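Local coordinates for malate dehydrogenase (Aeropyrum pernix, PDB 2D4A), which catalyses the reversible oxidation of (S)-malate to oxaloacetate with either NAD or NADP as coenzyme, and can also oxidise tartrate, at the interface of chains A and B and the interface of chains A and C. Sequence-based numbering; all coordinates share one arbitrary frame. Chains: chain A/B/C, Malate dehydrogenase.

Contact 1: the interface of chains A and B. Residues chain A 240-243, 266, 274; chain B 157-160, 163, 185.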
ATOM      1  N   SER A 240       7.875   9.184  13.775  1.00 31.65           N
ATOM      2  CA  SER A 240       8.229   7.831  14.201  1.00 33.45           C
ATOM      3  C   SER A 240       9.278   7.652  15.293  1.00 33.94           C
ATOM      4  O   SER A 240       9.151   6.755  16.130  1.00 35.94           O
ATOM      5  CB  SER A 240       8.678   7.023  12.987  1.00 33.97           C
ATOM      6  OG  SER A 240       9.739   7.691  12.328  1.00 36.39           O
ATOM      7  N   LYS A 241      10.058   8.515  15.488  1.00 33.15           N
ATOM      8  CA  LYS A 241      11.233   8.432  16.383  1.00 31.90           C
ATOM      9  C   LYS A 241      12.054   7.228  16.029  1.00 31.71           C
ATOM     10  O   LYS A 241      12.692   6.500  16.821  1.00 31.11           O
ATOM     11  CB  LYS A 241      10.818   8.578  17.818  1.00 30.66           C
ATOM     12  CG  LYS A 241       9.910   9.662  18.269  1.00 30.70           C
ATOM     13  CD  LYS A 241      10.397  11.069  18.110  1.00 31.76           C
ATOM     14  CE  LYS A 241       9.359  12.088  18.556  1.00 29.61           C
ATOM     15  NZ  LYS A 241       9.018  12.004  20.002  1.00 30.76           N
ATOM     16  N   ARG A 242      12.309   7.063  14.709  1.00 30.91           N
ATOM     17  CA  ARG A 242      13.154   6.017  14.176  1.00 31.06           C
ATOM     18  C   ARG A 242      14.653   6.246  14.376  1.00 30.99           C
ATOM     19  O   ARG A 242      15.062   7.426  14.414  1.00 31.63           O
ATOM     20  CB  ARG A 242      12.908   5.731  12.704  1.00 29.46           C
ATOM     21  CG  ARG A 242      11.547   5.213  12.319  1.00 30.10           C
ATOM     22  CD  ARG A 242      11.399   4.923  10.839  1.00 29.71           C
ATOM     23  NE  ARG A 242      10.105   4.330  10.516  1.00 30.04           N
ATOM     24  CZ  ARG A 242       9.483   4.404   9.361  1.00 30.51           C
ATOM     25  NH1 ARG A 242      10.016   5.044   8.323  1.00 31.35           N
ATOM     26  NH2 ARG A 242       8.295   3.810   9.184  1.00 30.59           N
ATOM     27  N   ILE A 243      15.588   5.220  14.205  1.00 30.09           N
ATOM     28  CA  ILE A 243      17.018   5.420  14.333  1.00 30.19           C
ATOM     29  C   ILE A 243      17.627   5.037  12.989  1.00 29.94           C
ATOM     30  O   ILE A 243      17.578   3.870  12.591  1.00 30.90           O
ATOM     31  CB  ILE A 243      17.643   4.514  15.418  1.00 30.79           C
ATOM     32  CG1 ILE A 243      17.083   4.865  16.793  1.00 31.54           C
ATOM     33  CG2 ILE A 243      19.166   4.672  15.411  1.00 30.05           C
ATOM     34  CD1 ILE A 243      17.710   4.070  17.934  1.00 30.76           C
ATOM     35  N   VAL A 266      18.107   9.746  15.914  1.00 25.98           N
ATOM     36  CA  VAL A 266      16.669   9.560  16.014  1.00 26.08           C
ATOM     37  C   VAL A 266      16.081  10.719  15.205  1.00 27.48           C
ATOM     38  O   VAL A 266      16.385  11.883  15.472  1.00 29.32           O
ATOM     39  CB  VAL A 266      16.189   9.642  17.494  1.00 24.50           C
ATOM     40  CG1 VAL A 266      14.675   9.586  17.563  1.00 24.11           C
ATOM     41  CG2 VAL A 266      16.787   8.510  18.301  1.00 22.76           C
ATOM     42  N   ARG A 274      18.001  13.661  18.745  1.00 40.68           N
ATOM     43  CA  ARG A 274      19.231  13.262  19.387  1.00 42.05           C
ATOM     44  C   ARG A 274      20.110  12.384  18.513  1.00 41.51           C
ATOM     45  O   ARG A 274      19.575  11.468  17.865  1.00 42.52           O
ATOM     46  CB  ARG A 274      19.034  12.703  20.779  1.00 44.85           C
ATOM     47  CG  ARG A 274      18.210  11.439  20.900  1.00 48.26           C
ATOM     48  CD  ARG A 274      18.138  10.981  22.348  1.00 51.13           C
ATOM     49  NE  ARG A 274      18.176   9.544  22.497  1.00 54.62           N
ATOM     50  CZ  ARG A 274      17.150   8.736  22.240  1.00 57.05           C
ATOM     51  NH1 ARG A 274      16.014   9.249  21.790  1.00 57.29           N
ATOM     52  NH2 ARG A 274      17.271   7.434  22.437  1.00 58.05           N
TER
ATOM     53  N   LEU B 157      12.069   3.303  25.919  1.00 37.82           N
ATOM     54  CA  LEU B 157      13.179   4.117  25.401  1.00 37.44           C
ATOM     55  C   LEU B 157      12.753   5.294  24.518  1.00 37.35           C
ATOM     56  O   LEU B 157      13.585   6.118  24.144  1.00 38.48           O
ATOM     57  CB  LEU B 157      14.169   3.256  24.607  1.00 36.11           C
ATOM     58  CG  LEU B 157      14.958   2.213  25.404  1.00 35.36           C
ATOM     59  CD1 LEU B 157      15.811   1.368  24.466  1.00 34.65           C
ATOM     60  CD2 LEU B 157      15.814   2.917  26.433  1.00 34.03           C
ATOM     61  N   GLY B 158      11.473   5.371  24.173  1.00 36.06           N
ATOM     62  CA  GLY B 158      11.010   6.468  23.344  1.00 35.61           C
ATOM     63  C   GLY B 158      11.431   6.410  21.884  1.00 36.63           C
ATOM     64  O   GLY B 158      11.607   7.447  21.246  1.00 37.44           O
ATOM     65  N   VAL B 159      11.602   5.208  21.343  1.00 36.53           N
ATOM     66  CA  VAL B 159      11.983   5.077  19.941  1.00 35.62           C
ATOM     67  C   VAL B 159      11.028   4.159  19.200  1.00 35.80           C
ATOM     68  O   VAL B 159      10.335   3.343  19.806  1.00 36.21           O
ATOM     69  CB  VAL B 159      13.403   4.498  19.768  1.00 35.21           C
ATOM     70  CG1 VAL B 159      14.414   5.380  20.469  1.00 34.85           C
ATOM     71  CG2 VAL B 159      13.450   3.073  20.284  1.00 34.23           C
ATOM     72  N   SER B 160      10.993   4.295  17.881  1.00 34.15           N
ATOM     73  CA  SER B 160      10.134   3.454  17.065  1.00 33.55           C
ATOM     74  C   SER B 160      10.477   1.983  17.261  1.00 34.05           C
ATOM     75  O   SER B 160      11.636   1.635  17.507  1.00 33.01           O
ATOM     76  CB  SER B 160      10.302   3.803  15.590  1.00 32.74           C
ATOM     77  OG  SER B 160       9.758   2.777  14.787  1.00 29.44           O
ATOM     78  N   SER B 163      12.964   0.023  14.919  1.00 31.24           N
ATOM     79  CA  SER B 163      14.397   0.055  15.155  1.00 32.03           C
ATOM     80  C   SER B 163      14.870  -0.874  16.241  1.00 31.67           C
ATOM     81  O   SER B 163      16.018  -0.790  16.660  1.00 31.95           O
ATOM     82  CB  SER B 163      14.840   1.479  15.493  1.00 32.74           C
ATOM     83  OG  SER B 163      14.488   2.366  14.450  1.00 36.08           O
ATOM     84  N   VAL B 185      18.934  -1.981  19.757  1.00 38.45           N
ATOM     85  CA  VAL B 185      18.126  -0.853  19.329  1.00 37.39           C
ATOM     86  C   VAL B 185      18.996   0.077  18.500  1.00 38.18           C
ATOM     87  O   VAL B 185      19.938   0.677  19.024  1.00 38.86           O
ATOM     88  CB  VAL B 185      17.623  -0.052  20.533  1.00 36.34           C
ATOM     89  CG1 VAL B 185      16.765   1.101  20.066  1.00 37.01           C
ATOM     90  CG2 VAL B 185      16.872  -0.951  21.475  1.00 35.85           C
TER
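This patch belongs to a two-fold symmetric interface between identical subunits, one of those that build the malate dehydrogenase homotetramer, and it joins the start of a strand in chain A to the segment after a helix in chain B. The chain A side is mainly the turn A:Ser240-A:Lys241 and the first residues of strand 242-251, with single residues from strands 260-268 and 271-275; the chain B side is mainly the stretch that leaves helix 142-157 and enters the 3-10 helix 161-163, joined by B:Val185 of strand 184-185.

Two hydrogen bonds set the register. The amide N of B:Ser160 donates to the carbonyl O of A:Lys241 over 3.0 Å. That bond is nearly straight at the hydrogen (172°), yet the donor stands above the carbonyl plane, 69° out of it, rather than on a lone pair. A:Lys241 itself has its backbone in the left-handed region, as the chain turns into the strand. Two residues further on, the amide N of A:Ile243 donates to the hydroxyl OG of B:Ser163 at 3.1 Å. The B:Ser163 hydroxyl lies beside its own backbone N, anti to the carbonyl carbon (chi1 -58°).

Packing contacts flank these bonds. On one side the tip of A:Ile243, CD1, meets CG1 of B:Val185 at 3.8 Å, the two side chains crossing at about a right angle. On the same side NH2 of the A:Arg274 guanidinium, a polar tip against a methyl, lies 4.0 Å from CG1 of B:Val159, again with crossed side chains. CG2 of A:Val266 sits 3.6 Å above one face of that guanidinium, toward its rim, and so backs the group from within chain A. On the opposite flank the aliphatic CG of A:Arg242 packs on CB of B:Ser160.

With its symmetry twin, the patch ties strand 242-251 of one subunit to the 158-163 segment of the other and thereby contributes to tetramer assembly.

Contact 2: the interface of chains A and C. Residues chain A 47-48, 51-53; chain C 147, 151, 160-162.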
ATOM      1  N   ALA A  47      -0.280   9.762 -12.088  1.00 24.57           N
ATOM      2  CA  ALA A  47      -0.991   9.747 -10.819  1.00 24.09           C
ATOM      3  C   ALA A  47      -2.475   9.502 -11.028  1.00 24.14           C
ATOM      4  O   ALA A  47      -3.134   8.878 -10.194  1.00 24.02           O
ATOM      5  CB  ALA A  47      -0.786  11.060 -10.087  1.00 25.35           C
ATOM      6  N   ALA A  48      -2.993  10.002 -12.146  1.00 24.65           N
ATOM      7  CA  ALA A  48      -4.402   9.857 -12.496  1.00 24.45           C
ATOM      8  C   ALA A  48      -4.761   8.405 -12.870  1.00 24.67           C
ATOM      9  O   ALA A  48      -5.872   7.964 -12.599  1.00 26.28           O
ATOM     10  CB  ALA A  48      -4.743  10.814 -13.643  1.00 22.42           C
ATOM     11  N   GLY A  51      -4.743   6.620  -9.614  1.00 25.16           N
ATOM     12  CA  GLY A  51      -5.749   7.110  -8.701  1.00 24.24           C
ATOM     13  C   GLY A  51      -5.180   7.682  -7.417  1.00 25.64           C
ATOM     14  O   GLY A  51      -5.829   7.608  -6.369  1.00 26.30           O
ATOM     15  N   VAL A  52      -4.007   8.159  -7.518  1.00 22.27           N
ATOM     16  CA  VAL A  52      -3.402   8.760  -6.355  1.00 23.55           C
ATOM     17  C   VAL A  52      -3.731  10.245  -6.396  1.00 25.26           C
ATOM     18  O   VAL A  52      -3.032  11.025  -7.037  1.00 25.89           O
ATOM     19  CB  VAL A  52      -1.874   8.547  -6.337  1.00 24.61           C
ATOM     20  CG1 VAL A  52      -1.305   9.009  -5.047  1.00 24.08           C
ATOM     21  CG2 VAL A  52      -1.545   7.084  -6.502  1.00 25.41           C
ATOM     22  N   ASP A  53      -4.588  10.777  -5.777  1.00 26.11           N
ATOM     23  CA  ASP A  53      -5.179  12.073  -5.681  1.00 27.34           C
ATOM     24  C   ASP A  53      -4.316  13.253  -5.397  1.00 27.42           C
ATOM     25  O   ASP A  53      -4.719  14.448  -5.445  1.00 29.65           O
ATOM     26  CB  ASP A  53      -6.373  12.042  -4.741  1.00 28.78           C
ATOM     27  CG  ASP A  53      -7.695  11.645  -5.277  1.00 27.76           C
ATOM     28  OD1 ASP A  53      -8.632  11.413  -4.462  1.00 29.37           O
ATOM     29  OD2 ASP A  53      -8.006  11.701  -6.509  1.00 28.04           O
TER
ATOM     30  N   ALA C 147      -6.914   8.611 -18.654  1.00 30.81           N
ATOM     31  CA  ALA C 147      -6.354   9.261 -17.480  1.00 30.37           C
ATOM     32  C   ALA C 147      -6.064  10.727 -17.770  1.00 30.80           C
ATOM     33  O   ALA C 147      -6.332  11.588 -16.936  1.00 32.49           O
ATOM     34  CB  ALA C 147      -5.080   8.544 -17.047  1.00 31.40           C
ATOM     35  N   TYR C 151      -7.786  13.796 -16.274  1.00 31.06           N
ATOM     36  CA  TYR C 151      -6.946  14.768 -15.632  1.00 31.11           C
ATOM     37  C   TYR C 151      -7.319  16.179 -16.067  1.00 32.61           C
ATOM     38  O   TYR C 151      -7.533  17.049 -15.223  1.00 33.58           O
ATOM     39  CB  TYR C 151      -5.479  14.497 -15.936  1.00 30.82           C
ATOM     40  CG  TYR C 151      -4.560  15.608 -15.487  1.00 31.68           C
ATOM     41  CD1 TYR C 151      -4.168  16.614 -16.375  1.00 32.61           C
ATOM     42  CD2 TYR C 151      -4.093  15.669 -14.175  1.00 30.11           C
ATOM     43  CE1 TYR C 151      -3.332  17.651 -15.971  1.00 31.15           C
ATOM     44  CE2 TYR C 151      -3.258  16.705 -13.760  1.00 29.59           C
ATOM     45  CZ  TYR C 151      -2.883  17.688 -14.667  1.00 30.43           C
ATOM     46  OH  TYR C 151      -2.041  18.694 -14.270  1.00 30.29           O
ATOM     47  N   SER C 160     -11.701  15.872  -8.070  1.00 26.20           N
ATOM     48  CA  SER C 160     -10.702  14.819  -8.262  1.00 24.27           C
ATOM     49  C   SER C 160     -10.959  14.063  -9.557  1.00 25.05           C
ATOM     50  O   SER C 160     -12.113  13.827  -9.929  1.00 23.09           O
ATOM     51  CB  SER C 160     -10.739  13.824  -7.096  1.00 24.63           C
ATOM     52  OG  SER C 160     -10.053  12.624  -7.423  1.00 17.15           O
ATOM     53  N   PHE C 161      -9.884  13.667 -10.235  1.00 25.14           N
ATOM     54  CA  PHE C 161     -10.032  12.926 -11.485  1.00 25.73           C
ATOM     55  C   PHE C 161     -10.574  11.528 -11.215  1.00 25.06           C
ATOM     56  O   PHE C 161     -11.016  10.832 -12.129  1.00 26.12           O
ATOM     57  CB  PHE C 161      -8.702  12.871 -12.264  1.00 25.33           C
ATOM     58  CG  PHE C 161      -7.493  12.625 -11.409  1.00 25.31           C
ATOM     59  CD1 PHE C 161      -7.355  11.436 -10.701  1.00 26.01           C
ATOM     60  CD2 PHE C 161      -6.483  13.581 -11.321  1.00 24.54           C
ATOM     61  CE1 PHE C 161      -6.226  11.195  -9.915  1.00 25.11           C
ATOM     62  CE2 PHE C 161      -5.345  13.355 -10.539  1.00 24.18           C
ATOM     63  CZ  PHE C 161      -5.219  12.155  -9.833  1.00 24.75           C
ATOM     64  N   LYS C 162     -10.546  11.134  -9.947  1.00 24.36           N
ATOM     65  CA  LYS C 162     -11.072   9.841  -9.542  1.00 25.13           C
ATOM     66  C   LYS C 162     -12.581   9.834  -9.810  1.00 25.32           C
ATOM     67  O   LYS C 162     -13.160   8.808 -10.152  1.00 25.70           O
ATOM     68  CB  LYS C 162     -10.828   9.620  -8.049  1.00 25.02           C
ATOM     69  CG  LYS C 162      -9.394   9.859  -7.611  1.00 25.04           C
ATOM     70  CD  LYS C 162      -8.698   8.571  -7.274  1.00 23.54           C
ATOM     71  CE  LYS C 162      -9.412   7.847  -6.169  1.00 23.42           C
ATOM     72  NZ  LYS C 162      -9.002   6.423  -6.196  1.00 26.82           N
TER
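The C-terminal end of helix 35-50, with the turn that follows it in chain A, forms one half of this contact; the other half is the 3-10 helix 161-163 of chain C together with helix 142-157. Both chains are copies of the same subunit, and the interface is two-fold symmetric.

Its apolar centre is the C:Phe161 ring, laid against the helix backbone at A:Ala48. The alpha carbon of A:Ala48 stands over one face in a CH-pi contact, 3.7 Å from the ring centroid and displaced toward the rim, where CE1 lies. C:Phe161 reaches this place from the crowded first torsion, CG between the backbone N and the carbonyl carbon (chi1 42°). The methyl CB of A:Ala48 also lies over the ring, 4.0 Å from CG of C:Phe161, and approaches the carbonyl O of C:Ala147 at 3.7 Å, so this small residue is held between the ring and helix 142-157.

The polar margin centres on A:Asp53. Its carboxylate OD2 accepts a hydrogen bond from the hydroxyl OG of C:Ser160, which arrives 29° out of the carboxylate plane; the modelled separation is too short to be read literally. The same hydroxyl accepts the amide N of C:Lys162 at 3.0 Å (155° at the hydrogen), in the manner of an N-cap for the 3-10 turn, which would help fix the hydroxyl's position. OG is anti to its backbone N.

C:Lys162, bent at chi2 and chi3, crosses A:Asp53 obliquely and runs alongside A:Gly51, its CD 3.6 Å from the alpha carbon. Its terminal amino NZ makes a weak hydrogen bond to the A:Gly51 carbonyl O, and remains 5.3 Å from A:Asp53 OD1, where opposite charges may still attract.

The patch thus docks the end of helix 35-50, in the NAD-binding domain, onto the neighbouring subunit and helps hold the homotetramer together.

Contact 1 and contact 2 lie about 35 Å apart, measured between the centres of their C-alpha atoms, and join chain A to different neighbours, chains B and C. They nevertheless draw on the same stretch of sequence: helix 142-157 and the 3-10 helix 161-163 serve in both. Residue 160 is shared too, through its backbone N in contact 1 and its hydroxyl in contact 2. Each subunit can therefore use this segment toward two partners, which may couple the two interfaces in the tetramer. Their centres lie about 21 and 34 Å from A:His172, so both patches appear structural rather than catalytic.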